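Local coordinates for protein WZI (Escherichia coli, PDB 2YNK) that is an outer membrane carbohydrate-binding beta-barrel, a lectin that underpins assembly of the group 1 capsule on the cell surface, at residues A[382-393]-A[407-418]; A[75-83]-A[432-442]. All coordinates share one frame; numbering follows the deposited sequence.

How the contacts relate
From the N terminus, the chain first reaches residues 75-83. This segment ends strand 69-76, the first of the barrel, and runs on into a loop. Much later come 382-393 and 407-418, which contact 1 pairs as adjacent strands across a loop of 13 residues. Strand 425-435 then follows, and its end and the next loop, 432-442, return to 75-83 in contact 2. Contact 1 is therefore nested inside the long loop closed by contact 2. The two also touch: strands 408-422 and 425-435 are sheet neighbours, and Asp408 OD1 probably accepts a hydrogen bond from Asn437 N. Their centres lie about 10 Å apart.

Contact 1 (A[382-393]-A[407-418]); sequences QRWSTRLVYAKV and ADTLKGIQLGWS
Strands 383-393 and 408-418 run antiparallel, with axes 4.5 Å apart at closest approach and directions 171° apart. They form a long beta hairpin in the wall of the outer membrane barrel. Hydrogen-bonded pairs from Arg383-Ser418 to Val393-Asp408 alternate with non-hydrogen-bonded pairs such as Trp384-Trp417 and Leu388-Ile413. The second edge of 383-393 is bonded to strand 368-377.

Side chains alternate between two faces. One carries Trp384, Thr386, Leu388, Leu415 and Trp417. Bound dodecanes touch Trp384, Thr386 and Leu415 here, consistent with the lipid-facing side. Leu388 and Ile413 lie side by side, with Leu388 CD2 3.9 Å from Ile413 CB. Further along, Lys411 runs beside Tyr390 and brings CE to the ring edge, 3.8 Å from Tyr390 CE2.

The other face carries Arg387 and Gln414. Both have CG anti to the backbone N (chi1 180° in Arg387), which sends the two extended chains off in the same direction. Gln414 OE1 comes to the edge of the Arg387 guanidinium, 2.9 Å from Arg387 NH1. Glu157 makes a salt bridge with Arg387 NE, and Ser430 OG bonds Gln414 NE2.

At the Gln382 end, Trp417 sets its five-membered ring edge-to-face against the six-membered ring of Trp384, with planes 55° apart. Trp417 CD1 lies over that face, 3.4 Å from Trp384 CH2. Gln382 NE2 is held by Asp380 OD2. Trp417 NE1, next to CD1, gives an almost straight hydrogen bond of 3.3 Å, in its own ring plane, to Gln382 OE1.

Contact 2 (A[75-83]-A[432-442]); sequences TSTDQPGTP and WYTNANNSDSD. With D12 (dodecane), chain H; D12 (dodecane), chain G; HEX (hexane), chain R.
Two first torsions set up the meeting of Asp78 and Pro80 with Asp442 and Trp432. Asp78 holds CG roughly opposite its backbone N (chi1 -156°), which carries the carboxylate across to the 441-442 backbone. Trp432 places CG between its N and its carbonyl carbon (chi1 62°), and the indole lies against the loop at 78-80.

Asp78 OD2 accepts a hydrogen bond from Asp442 N at 2.8 Å, with an N-H...O angle of 168°. The donor meets the anti side of this oxygen and lies out of the carboxylate plane. Asp78 OD1 takes Gln79 N at 2.7 Å, from above the plane. Both oxygens are thus held by backbone N-H groups, which should fix the rotation of the carboxylate. The Asp442 carboxylate crosses that of Asp78 at about a right angle, with no bond between the two acceptors.

Pro80 covers one face of Trp432 in a CH-pi contact, with Pro80 CG 4.1 Å from the centroid of the six-membered ring. At the indole edge, in the ring plane, a water accepts from Trp432 NE1 at 3.0 Å. The same water donates to Gln79 O at 2.7 Å and to Asp442 O at 2.8 Å, so it joins both segments. Further on, the methyls of Thr82 and Thr434 touch, and Pro83 O accepts from Arg387 NH2 of the hairpin wall.

Thr77 CG2 lies 3.6 Å from C7 of one dodecane and also touches a second one, while its OG1 bonds Ala446 N. The arrangement is that of a loop that runs from the end of the first strand across strand 425-435 and the loop before the last strand. It lies on the face that carries Arg387 and Gln414, with bound dodecane beside it, near where the closed beta-barrel is sealed.

Contact 1 (A[382-393]-A[407-418])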
loop_
_atom_site.group_PDB
_atom_site.type_symbol
_atom_site.label_atom_id
_atom_site.label_comp_id
_atom_site.label_asym_id
_atom_site.label_seq_id
_atom_site.Cartn_x
_atom_site.Cartn_y
_atom_site.Cartn_z
ATOM N N GLN A 382 13.955 12.199 -13.235
ATOM C CA GLN A 382 13.048 11.616 -14.204
ATOM C C GLN A 382 13.003 10.133 -13.883
ATOM O O GLN A 382 14.016 9.568 -13.485
ATOM C CB GLN A 382 13.554 11.821 -15.624
ATOM C CG GLN A 382 13.449 13.246 -16.115
ATOM C CD GLN A 382 13.919 13.383 -17.547
ATOM O OE1 GLN A 382 13.389 12.734 -18.451
ATOM N NE2 GLN A 382 14.931 14.222 -17.763
ATOM N N ARG A 383 11.846 9.495 -14.040
ATOM C CA ARG A 383 11.740 8.072 -13.733
ATOM C C ARG A 383 11.050 7.314 -14.855
ATOM O O ARG A 383 9.868 7.530 -15.112
ATOM C CB ARG A 383 10.984 7.853 -12.429
ATOM C CG ARG A 383 11.252 8.891 -11.360
ATOM C CD ARG A 383 10.722 8.438 -10.014
ATOM N NE ARG A 383 11.306 9.205 -8.924
ATOM C CZ ARG A 383 11.349 8.819 -7.652
ATOM N NH1 ARG A 383 10.836 7.659 -7.252
ATOM N NH2 ARG A 383 11.937 9.610 -6.760
ATOM N N TRP A 384 11.794 6.430 -15.514
ATOM C CA TRP A 384 11.257 5.582 -16.562
ATOM C C TRP A 384 10.948 4.241 -16.001
ATOM O O TRP A 384 11.739 3.702 -15.243
ATOM C CB TRP A 384 12.274 5.412 -17.658
ATOM C CG TRP A 384 12.769 6.729 -18.145
ATOM C CD1 TRP A 384 13.830 7.473 -17.648
ATOM C CD2 TRP A 384 12.217 7.526 -19.237
ATOM N NE1 TRP A 384 13.971 8.643 -18.343
ATOM C CE2 TRP A 384 13.037 8.736 -19.312
ATOM C CE3 TRP A 384 11.164 7.369 -20.122
ATOM C CZ2 TRP A 384 12.794 9.729 -20.245
ATOM C CZ3 TRP A 384 10.928 8.378 -21.058
ATOM C CH2 TRP A 384 11.724 9.529 -21.114
ATOM N N SER A 385 9.805 3.675 -16.370
ATOM C CA SER A 385 9.433 2.368 -15.854
ATOM C C SER A 385 8.873 1.464 -16.936
ATOM O O SER A 385 8.371 1.926 -17.958
ATOM C CB SER A 385 8.451 2.514 -14.692
ATOM O OG SER A 385 7.789 3.762 -14.748
ATOM N N THR A 386 9.001 0.164 -16.709
ATOM C CA THR A 386 8.380 -0.837 -17.561
ATOM C C THR A 386 7.843 -1.963 -16.697
ATOM O O THR A 386 8.490 -2.380 -15.732
ATOM C CB THR A 386 9.369 -1.375 -18.594
ATOM O OG1 THR A 386 9.759 -0.296 -19.446
ATOM C CG2 THR A 386 8.734 -2.473 -19.439
ATOM N N ARG A 387 6.652 -2.442 -17.042
ATOM C CA ARG A 387 5.979 -3.425 -16.222
ATOM C C ARG A 387 5.269 -4.462 -17.060
ATOM O O ARG A 387 4.435 -4.115 -17.880
ATOM C CB ARG A 387 4.979 -2.719 -15.327
ATOM C CG ARG A 387 4.213 -3.663 -14.436
ATOM C CD ARG A 387 3.613 -2.946 -13.245
ATOM N NE ARG A 387 2.589 -3.793 -12.624
ATOM C CZ ARG A 387 1.301 -3.818 -12.966
ATOM N NH1 ARG A 387 0.821 -3.037 -13.927
ATOM N NH2 ARG A 387 0.483 -4.635 -12.327
ATOM N N LEU A 388 5.619 -5.726 -16.862
ATOM C CA LEU A 388 4.916 -6.842 -17.491
ATOM C C LEU A 388 4.113 -7.580 -16.429
ATOM O O LEU A 388 4.521 -7.648 -15.266
ATOM C CB LEU A 388 5.896 -7.810 -18.154
ATOM C CG LEU A 388 6.684 -7.287 -19.356
ATOM C CD1 LEU A 388 7.835 -8.225 -19.696
ATOM C CD2 LEU A 388 5.777 -7.099 -20.563
ATOM N N VAL A 389 2.976 -8.137 -16.830
ATOM C CA VAL A 389 2.118 -8.851 -15.901
ATOM C C VAL A 389 1.267 -9.915 -16.601
ATOM O O VAL A 389 0.760 -9.699 -17.692
ATOM C CB VAL A 389 1.231 -7.859 -15.116
ATOM C CG1 VAL A 389 0.790 -6.717 -16.008
ATOM C CG2 VAL A 389 0.024 -8.555 -14.515
ATOM N N TYR A 390 1.160 -11.072 -15.956
ATOM C CA TYR A 390 0.264 -12.150 -16.351
ATOM C C TYR A 390 -0.660 -12.395 -15.171
ATOM O O TYR A 390 -0.183 -12.527 -14.043
ATOM C CB TYR A 390 1.049 -13.429 -16.670
ATOM C CG TYR A 390 0.186 -14.672 -16.816
ATOM C CD1 TYR A 390 -0.291 -15.357 -15.691
ATOM C CD2 TYR A 390 -0.160 -15.159 -18.070
ATOM C CE1 TYR A 390 -1.085 -16.482 -15.818
ATOM C CE2 TYR A 390 -0.953 -16.288 -18.206
ATOM C CZ TYR A 390 -1.410 -16.945 -17.077
ATOM O OH TYR A 390 -2.197 -18.069 -17.205
ATOM N N ALA A 391 -1.972 -12.482 -15.430
ATOM C CA ALA A 391 -2.963 -12.588 -14.355
ATOM C C ALA A 391 -4.249 -13.323 -14.759
ATOM O O ALA A 391 -4.981 -12.871 -15.636
ATOM C CB ALA A 391 -3.294 -11.196 -13.834
ATOM N N LYS A 392 -4.512 -14.457 -14.116
ATOM C CA LYS A 392 -5.816 -15.113 -14.199
ATOM C C LYS A 392 -6.648 -14.582 -13.050
ATOM O O LYS A 392 -6.233 -14.690 -11.900
ATOM C CB LYS A 392 -5.694 -16.629 -14.056
ATOM C CG LYS A 392 -4.972 -17.316 -15.200
ATOM C CD LYS A 392 -5.069 -18.837 -15.094
ATOM C CE LYS A 392 -6.357 -19.403 -15.701
ATOM N NZ LYS A 392 -7.590 -19.104 -14.920
ATOM N N VAL A 393 -7.818 -14.024 -13.349
ATOM C CA VAL A 393 -8.626 -13.347 -12.344
ATOM C C VAL A 393 -10.085 -13.839 -12.328
ATOM O O VAL A 393 -10.643 -14.209 -13.370
ATOM C CB VAL A 393 -8.592 -11.823 -12.563
ATOM C CG1 VAL A 393 -7.172 -11.304 -12.413
ATOM C CG2 VAL A 393 -9.137 -11.443 -13.930
ATOM N N ALA A 407 -14.250 -13.831 -15.333
ATOM C CA ALA A 407 -13.126 -14.742 -15.489
ATOM C C ALA A 407 -12.348 -14.337 -16.736
ATOM O O ALA A 407 -12.893 -14.321 -17.845
ATOM C CB ALA A 407 -13.593 -16.180 -15.584
ATOM N N ASP A 408 -11.081 -13.980 -16.536
ATOM C CA ASP A 408 -10.243 -13.496 -17.621
ATOM C C ASP A 408 -8.782 -13.882 -17.391
ATOM O O ASP A 408 -8.376 -14.125 -16.265
ATOM C CB ASP A 408 -10.392 -11.979 -17.714
ATOM C CG ASP A 408 -10.216 -11.453 -19.122
ATOM O OD1 ASP A 408 -9.628 -12.168 -19.967
ATOM O OD2 ASP A 408 -10.672 -10.312 -19.389
ATOM N N THR A 409 -8.012 -13.974 -18.470
ATOM C CA THR A 409 -6.552 -14.084 -18.393
ATOM C C THR A 409 -5.961 -12.814 -18.985
ATOM O O THR A 409 -6.221 -12.480 -20.136
ATOM C CB THR A 409 -6.001 -15.294 -19.167
ATOM O OG1 THR A 409 -6.474 -16.502 -18.562
ATOM C CG2 THR A 409 -4.471 -15.292 -19.150
ATOM N N LEU A 410 -5.172 -12.108 -18.191
ATOM C CA LEU A 410 -4.620 -10.823 -18.597
ATOM C C LEU A 410 -3.138 -10.973 -18.886
ATOM O O LEU A 410 -2.422 -11.560 -18.093
ATOM C CB LEU A 410 -4.840 -9.799 -17.488
ATOM C CG LEU A 410 -6.277 -9.771 -16.966
ATOM C CD1 LEU A 410 -6.400 -8.741 -15.855
ATOM C CD2 LEU A 410 -7.283 -9.508 -18.091
ATOM N N LYS A 411 -2.709 -10.487 -20.048
ATOM C CA LYS A 411 -1.296 -10.381 -20.399
ATOM C C LYS A 411 -1.084 -8.947 -20.835
ATOM O O LYS A 411 -1.557 -8.545 -21.906
ATOM C CB LYS A 411 -0.928 -11.329 -21.538
ATOM C CG LYS A 411 -0.835 -12.785 -21.125
ATOM C CD LYS A 411 -1.141 -13.730 -22.277
ATOM C CE LYS A 411 -1.230 -15.172 -21.787
ATOM N NZ LYS A 411 -1.734 -16.118 -22.824
ATOM N N GLY A 412 -0.384 -8.180 -19.995
ATOM C CA GLY A 412 -0.238 -6.746 -20.211
ATOM C C GLY A 412 1.157 -6.192 -19.994
ATOM O O GLY A 412 1.963 -6.753 -19.248
ATOM N N ILE A 413 1.411 -5.070 -20.662
ATOM C CA ILE A 413 2.635 -4.293 -20.534
ATOM C C ILE A 413 2.239 -2.870 -20.150
ATOM O O ILE A 413 1.254 -2.336 -20.663
ATOM C CB ILE A 413 3.430 -4.282 -21.859
ATOM C CG1 ILE A 413 4.749 -3.499 -21.708
ATOM C CG2 ILE A 413 2.588 -3.712 -22.993
ATOM C CD1 ILE A 413 5.702 -3.665 -22.881
ATOM N N GLN A 414 2.998 -2.255 -19.247
ATOM C CA GLN A 414 2.712 -0.891 -18.826
ATOM C C GLN A 414 4.009 -0.098 -18.717
ATOM O O GLN A 414 4.927 -0.479 -17.983
ATOM C CB GLN A 414 1.951 -0.901 -17.506
ATOM C CG GLN A 414 1.485 0.469 -17.037
ATOM C CD GLN A 414 0.407 0.398 -15.965
ATOM O OE1 GLN A 414 0.161 -0.657 -15.367
ATOM N NE2 GLN A 414 -0.245 1.528 -15.716
ATOM N N LEU A 415 4.092 0.982 -19.489
ATOM C CA LEU A 415 5.235 1.877 -19.455
ATOM C C LEU A 415 4.851 3.101 -18.646
ATOM O O LEU A 415 3.670 3.450 -18.569
ATOM C CB LEU A 415 5.635 2.304 -20.865
ATOM C CG LEU A 415 5.935 1.202 -21.883
ATOM C CD1 LEU A 415 6.514 1.807 -23.151
ATOM C CD2 LEU A 415 6.869 0.139 -21.317
ATOM N N GLY A 416 5.845 3.743 -18.036
ATOM C CA GLY A 416 5.607 4.953 -17.263
ATOM C C GLY A 416 6.731 5.968 -17.394
ATOM O O GLY A 416 7.879 5.609 -17.655
ATOM N N TRP A 417 6.379 7.241 -17.235
ATOM C CA TRP A 417 7.358 8.316 -17.115
ATOM C C TRP A 417 6.885 9.309 -16.093
ATOM O O TRP A 417 5.701 9.690 -16.076
ATOM C CB TRP A 417 7.601 9.017 -18.440
ATOM C CG TRP A 417 8.521 10.202 -18.301
ATOM C CD1 TRP A 417 9.909 10.199 -18.311
ATOM C CD2 TRP A 417 8.150 11.609 -18.102
ATOM N NE1 TRP A 417 10.410 11.467 -18.144
ATOM C CE2 TRP A 417 9.409 12.356 -18.014
ATOM C CE3 TRP A 417 6.955 12.296 -17.996
ATOM C CZ2 TRP A 417 9.436 13.725 -17.839
ATOM C CZ3 TRP A 417 6.994 13.683 -17.815
ATOM C CH2 TRP A 417 8.207 14.379 -17.737
ATOM N N SER A 418 7.822 9.713 -15.236
ATOM C CA SER A 418 7.593 10.670 -14.167
ATOM C C SER A 418 8.636 11.762 -14.344
ATOM O O SER A 418 9.799 11.470 -14.631
ATOM C CB SER A 418 7.766 9.968 -12.819
ATOM O OG SER A 418 7.373 10.780 -11.720
#

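Contact 2 (A[75-83]-A[432-442])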
loop_
_atom_site.group_PDB
_atom_site.type_symbol
_atom_site.label_atom_id
_atom_site.label_comp_id
_atom_site.label_asym_id
_atom_site.label_seq_id
_atom_site.Cartn_x
_atom_site.Cartn_y
_atom_site.Cartn_z
ATOM N N THR A 75 -6.086 12.185 -14.987
ATOM C CA THR A 75 -7.001 12.019 -16.114
ATOM C C THR A 75 -6.575 10.810 -16.934
ATOM O O THR A 75 -5.389 10.487 -16.990
ATOM C CB THR A 75 -7.011 13.259 -17.022
ATOM O OG1 THR A 75 -7.912 13.045 -18.106
ATOM C CG2 THR A 75 -5.610 13.543 -17.576
ATOM N N SER A 76 -7.534 10.145 -17.571
ATOM C CA SER A 76 -7.230 8.934 -18.337
ATOM C C SER A 76 -8.252 8.606 -19.418
ATOM O O SER A 76 -9.365 9.128 -19.437
ATOM C CB SER A 76 -7.104 7.740 -17.395
ATOM O OG SER A 76 -8.300 7.557 -16.662
ATOM N N THR A 77 -7.847 7.725 -20.320
ATOM C CA THR A 77 -8.711 7.270 -21.377
ATOM C C THR A 77 -9.659 6.209 -20.834
ATOM O O THR A 77 -10.803 6.117 -21.267
ATOM C CB THR A 77 -7.900 6.702 -22.554
ATOM O OG1 THR A 77 -7.117 5.593 -22.111
ATOM C CG2 THR A 77 -6.984 7.754 -23.134
ATOM N N ASP A 78 -9.182 5.415 -19.880
ATOM C CA ASP A 78 -9.963 4.311 -19.325
ATOM C C ASP A 78 -9.231 3.725 -18.123
ATOM O O ASP A 78 -8.100 4.103 -17.814
ATOM C CB ASP A 78 -10.150 3.207 -20.388
ATOM C CG ASP A 78 -11.384 2.321 -20.150
ATOM O OD1 ASP A 78 -12.042 2.406 -19.086
ATOM O OD2 ASP A 78 -11.695 1.518 -21.058
ATOM N N GLN A 79 -9.891 2.791 -17.455
ATOM C CA GLN A 79 -9.297 2.012 -16.380
ATOM C C GLN A 79 -8.241 1.066 -16.962
ATOM O O GLN A 79 -8.476 0.447 -18.000
ATOM C CB GLN A 79 -10.409 1.212 -15.704
ATOM C CG GLN A 79 -10.060 0.556 -14.389
ATOM C CD GLN A 79 -11.290 -0.043 -13.721
ATOM O OE1 GLN A 79 -12.357 -0.147 -14.333
ATOM N NE2 GLN A 79 -11.150 -0.426 -12.449
ATOM N N PRO A 80 -7.066 0.967 -16.313
ATOM C CA PRO A 80 -6.123 -0.072 -16.718
ATOM C C PRO A 80 -6.755 -1.465 -16.686
ATOM O O PRO A 80 -7.665 -1.721 -15.905
ATOM C CB PRO A 80 -5.009 0.036 -15.675
ATOM C CG PRO A 80 -5.054 1.443 -15.215
ATOM C CD PRO A 80 -6.493 1.868 -15.297
ATOM N N GLY A 81 -6.271 -2.349 -17.545
ATOM C CA GLY A 81 -6.796 -3.698 -17.640
ATOM C C GLY A 81 -6.225 -4.576 -16.554
ATOM O O GLY A 81 -6.936 -5.404 -15.997
ATOM N N THR A 82 -4.940 -4.403 -16.254
ATOM C CA THR A 82 -4.300 -5.136 -15.172
ATOM C C THR A 82 -4.502 -4.374 -13.865
ATOM O O THR A 82 -4.719 -3.157 -13.879
ATOM C CB THR A 82 -2.789 -5.316 -15.431
ATOM O OG1 THR A 82 -2.112 -4.055 -15.305
ATOM C CG2 THR A 82 -2.553 -5.896 -16.820
ATOM N N PRO A 83 -4.437 -5.082 -12.726
ATOM C CA PRO A 83 -4.460 -4.419 -11.423
ATOM C C PRO A 83 -3.180 -3.612 -11.189
ATOM O O PRO A 83 -2.168 -3.896 -11.821
ATOM C CB PRO A 83 -4.536 -5.590 -10.445
ATOM C CG PRO A 83 -3.895 -6.723 -11.171
ATOM C CD PRO A 83 -4.325 -6.544 -12.590
ATOM N N TRP A 432 -0.434 1.812 -21.576
ATOM C CA TRP A 432 -0.532 0.357 -21.408
ATOM C C TRP A 432 -1.283 -0.367 -22.498
ATOM O O TRP A 432 -2.098 0.227 -23.201
ATOM C CB TRP A 432 -1.146 0.035 -20.050
ATOM C CG TRP A 432 -2.550 0.556 -19.892
ATOM C CD1 TRP A 432 -3.739 -0.056 -20.296
ATOM C CD2 TRP A 432 -2.969 1.829 -19.294
ATOM N NE1 TRP A 432 -4.820 0.727 -19.988
ATOM C CE2 TRP A 432 -4.436 1.864 -19.393
ATOM C CE3 TRP A 432 -2.304 2.903 -18.715
ATOM C CZ2 TRP A 432 -5.174 2.924 -18.922
ATOM C CZ3 TRP A 432 -3.067 3.974 -18.244
ATOM C CH2 TRP A 432 -4.471 3.982 -18.349
ATOM N N TYR A 433 -0.973 -1.659 -22.644
ATOM C CA TYR A 433 -1.691 -2.573 -23.533
ATOM C C TYR A 433 -1.988 -3.863 -22.780
ATOM O O TYR A 433 -1.104 -4.400 -22.101
ATOM C CB TYR A 433 -0.889 -2.909 -24.800
ATOM C CG TYR A 433 -1.541 -4.003 -25.650
ATOM C CD1 TYR A 433 -2.675 -3.736 -26.408
ATOM C CD2 TYR A 433 -1.020 -5.302 -25.682
ATOM C CE1 TYR A 433 -3.274 -4.723 -27.177
ATOM C CE2 TYR A 433 -1.601 -6.295 -26.452
ATOM C CZ TYR A 433 -2.737 -6.003 -27.194
ATOM O OH TYR A 433 -3.346 -6.976 -27.956
ATOM N N THR A 434 -3.224 -4.353 -22.912
ATOM C CA THR A 434 -3.660 -5.551 -22.206
ATOM C C THR A 434 -4.366 -6.490 -23.152
ATOM O O THR A 434 -5.413 -6.153 -23.698
ATOM C CB THR A 434 -4.641 -5.249 -21.059
ATOM O OG1 THR A 434 -4.143 -4.182 -20.241
ATOM C CG2 THR A 434 -4.826 -6.485 -20.209
ATOM N N ASN A 435 -3.762 -7.661 -23.339
ATOM C CA ASN A 435 -4.378 -8.792 -24.016
ATOM C C ASN A 435 -5.362 -9.442 -23.036
ATOM O O ASN A 435 -4.956 -9.936 -21.977
ATOM C CB ASN A 435 -3.293 -9.790 -24.435
ATOM C CG ASN A 435 -3.704 -10.667 -25.601
ATOM O OD1 ASN A 435 -4.750 -11.331 -25.581
ATOM N ND2 ASN A 435 -2.862 -10.692 -26.626
ATOM N N ALA A 436 -6.649 -9.428 -23.388
ATOM C CA ALA A 436 -7.699 -9.971 -22.526
ATOM C C ALA A 436 -8.709 -10.793 -23.320
ATOM O O ALA A 436 -8.732 -10.738 -24.550
ATOM C CB ALA A 436 -8.401 -8.840 -21.797
ATOM N N ASN A 437 -9.541 -11.554 -22.613
ATOM C CA ASN A 437 -10.598 -12.354 -23.251
ATOM C C ASN A 437 -12.011 -11.798 -23.026
ATOM O O ASN A 437 -12.885 -11.994 -23.862
ATOM C CB ASN A 437 -10.516 -13.814 -22.792
ATOM C CG ASN A 437 -9.166 -14.456 -23.105
ATOM O OD1 ASN A 437 -8.572 -15.119 -22.250
ATOM N ND2 ASN A 437 -8.674 -14.262 -24.331
ATOM N N ASN A 438 -12.234 -11.109 -21.908
ATOM C CA ASN A 438 -13.514 -10.453 -21.645
ATOM C C ASN A 438 -13.390 -9.322 -20.631
ATOM O O ASN A 438 -14.074 -9.323 -19.618
ATOM C CB ASN A 438 -14.549 -11.478 -21.163
ATOM C CG ASN A 438 -15.955 -10.890 -21.003
ATOM O OD1 ASN A 438 -16.251 -9.761 -21.435
ATOM N ND2 ASN A 438 -16.830 -11.664 -20.369
ATOM N N SER A 439 -12.522 -8.356 -20.918
ATOM C CA SER A 439 -12.349 -7.179 -20.064
ATOM C C SER A 439 -13.445 -6.136 -20.315
ATOM O O SER A 439 -14.094 -6.150 -21.352
ATOM C CB SER A 439 -10.978 -6.552 -20.311
ATOM O OG SER A 439 -10.800 -5.368 -19.553
ATOM N N ASP A 440 -13.638 -5.234 -19.355
ATOM C CA ASP A 440 -14.573 -4.115 -19.495
ATOM C C ASP A 440 -13.825 -2.783 -19.691
ATOM O O ASP A 440 -14.347 -1.702 -19.387
ATOM C CB ASP A 440 -15.499 -4.042 -18.272
ATOM C CG ASP A 440 -16.476 -5.208 -18.202
ATOM O OD1 ASP A 440 -16.907 -5.710 -19.269
ATOM O OD2 ASP A 440 -16.827 -5.618 -17.072
ATOM N N SER A 441 -12.610 -2.860 -20.221
ATOM C CA SER A 441 -11.818 -1.669 -20.464
ATOM C C SER A 441 -11.001 -1.812 -21.741
ATOM O O SER A 441 -10.629 -2.921 -22.123
ATOM C CB SER A 441 -10.901 -1.399 -19.268
ATOM O OG SER A 441 -10.106 -2.531 -18.954
ATOM N N ASP A 442 -10.720 -0.686 -22.390
ATOM C CA ASP A 442 -10.016 -0.684 -23.676
ATOM C C ASP A 442 -8.675 -1.400 -23.581
ATOM O O ASP A 442 -7.939 -1.203 -22.614
ATOM C CB ASP A 442 -9.781 0.744 -24.152
ATOM C CG ASP A 442 -11.058 1.528 -24.279
ATOM O OD1 ASP A 442 -12.099 0.932 -24.660
ATOM O OD2 ASP A 442 -11.022 2.742 -23.983
HETATM C C1 D12 H . 1.345 8.923 -23.542
HETATM C C2 D12 H . 0.599 9.506 -22.344
HETATM C C3 D12 H . -0.637 10.332 -22.731
HETATM C C4 D12 H . -1.590 10.528 -21.547
HETATM C C5 D12 H . -2.830 11.351 -21.928
HETATM C C6 D12 H . -4.164 10.703 -21.529
HETATM C C7 D12 H . -5.272 11.751 -21.450
HETATM C C8 D12 H . -6.651 11.185 -21.785
HETATM C C9 D12 H . -7.779 11.960 -21.093
HETATM C C10 D12 H . -9.089 11.908 -21.879
HETATM C C11 D12 H . -10.271 12.490 -21.103
HETATM C C12 D12 H . -11.088 13.398 -21.995
HETATM C C1 D12 G . -0.975 9.063 -28.325
HETATM C C2 D12 G . -1.759 8.565 -27.122
HETATM C C3 D12 G . -2.009 7.056 -27.196
HETATM C C4 D12 G . -2.948 6.546 -26.099
HETATM C C5 D12 G . -4.424 6.904 -26.310
HETATM C C6 D12 G . -5.315 5.669 -26.461
HETATM C C7 D12 G . -6.805 5.999 -26.318
HETATM C C8 D12 G . -7.687 5.475 -27.457
HETATM C C9 D12 G . -8.153 4.023 -27.292
HETATM C C10 D12 G . -9.208 3.686 -28.356
HETATM C C11 D12 G . -9.937 2.361 -28.124
HETATM C C12 D12 G . -11.438 2.565 -28.168
HETATM C C1 HEX R . 0.419 -12.559 -25.943
HETATM C C2 HEX R . 0.622 -11.183 -26.548
HETATM C C3 HEX R . 0.835 -10.115 -25.472
HETATM C C4 HEX R . 2.302 -9.684 -25.354
HETATM C C5 HEX R . 2.448 -8.330 -24.659
HETATM C C6 HEX R . 2.225 -8.458 -23.170
HETATM O O HOH W 1 -7.703 0.721 -20.616
#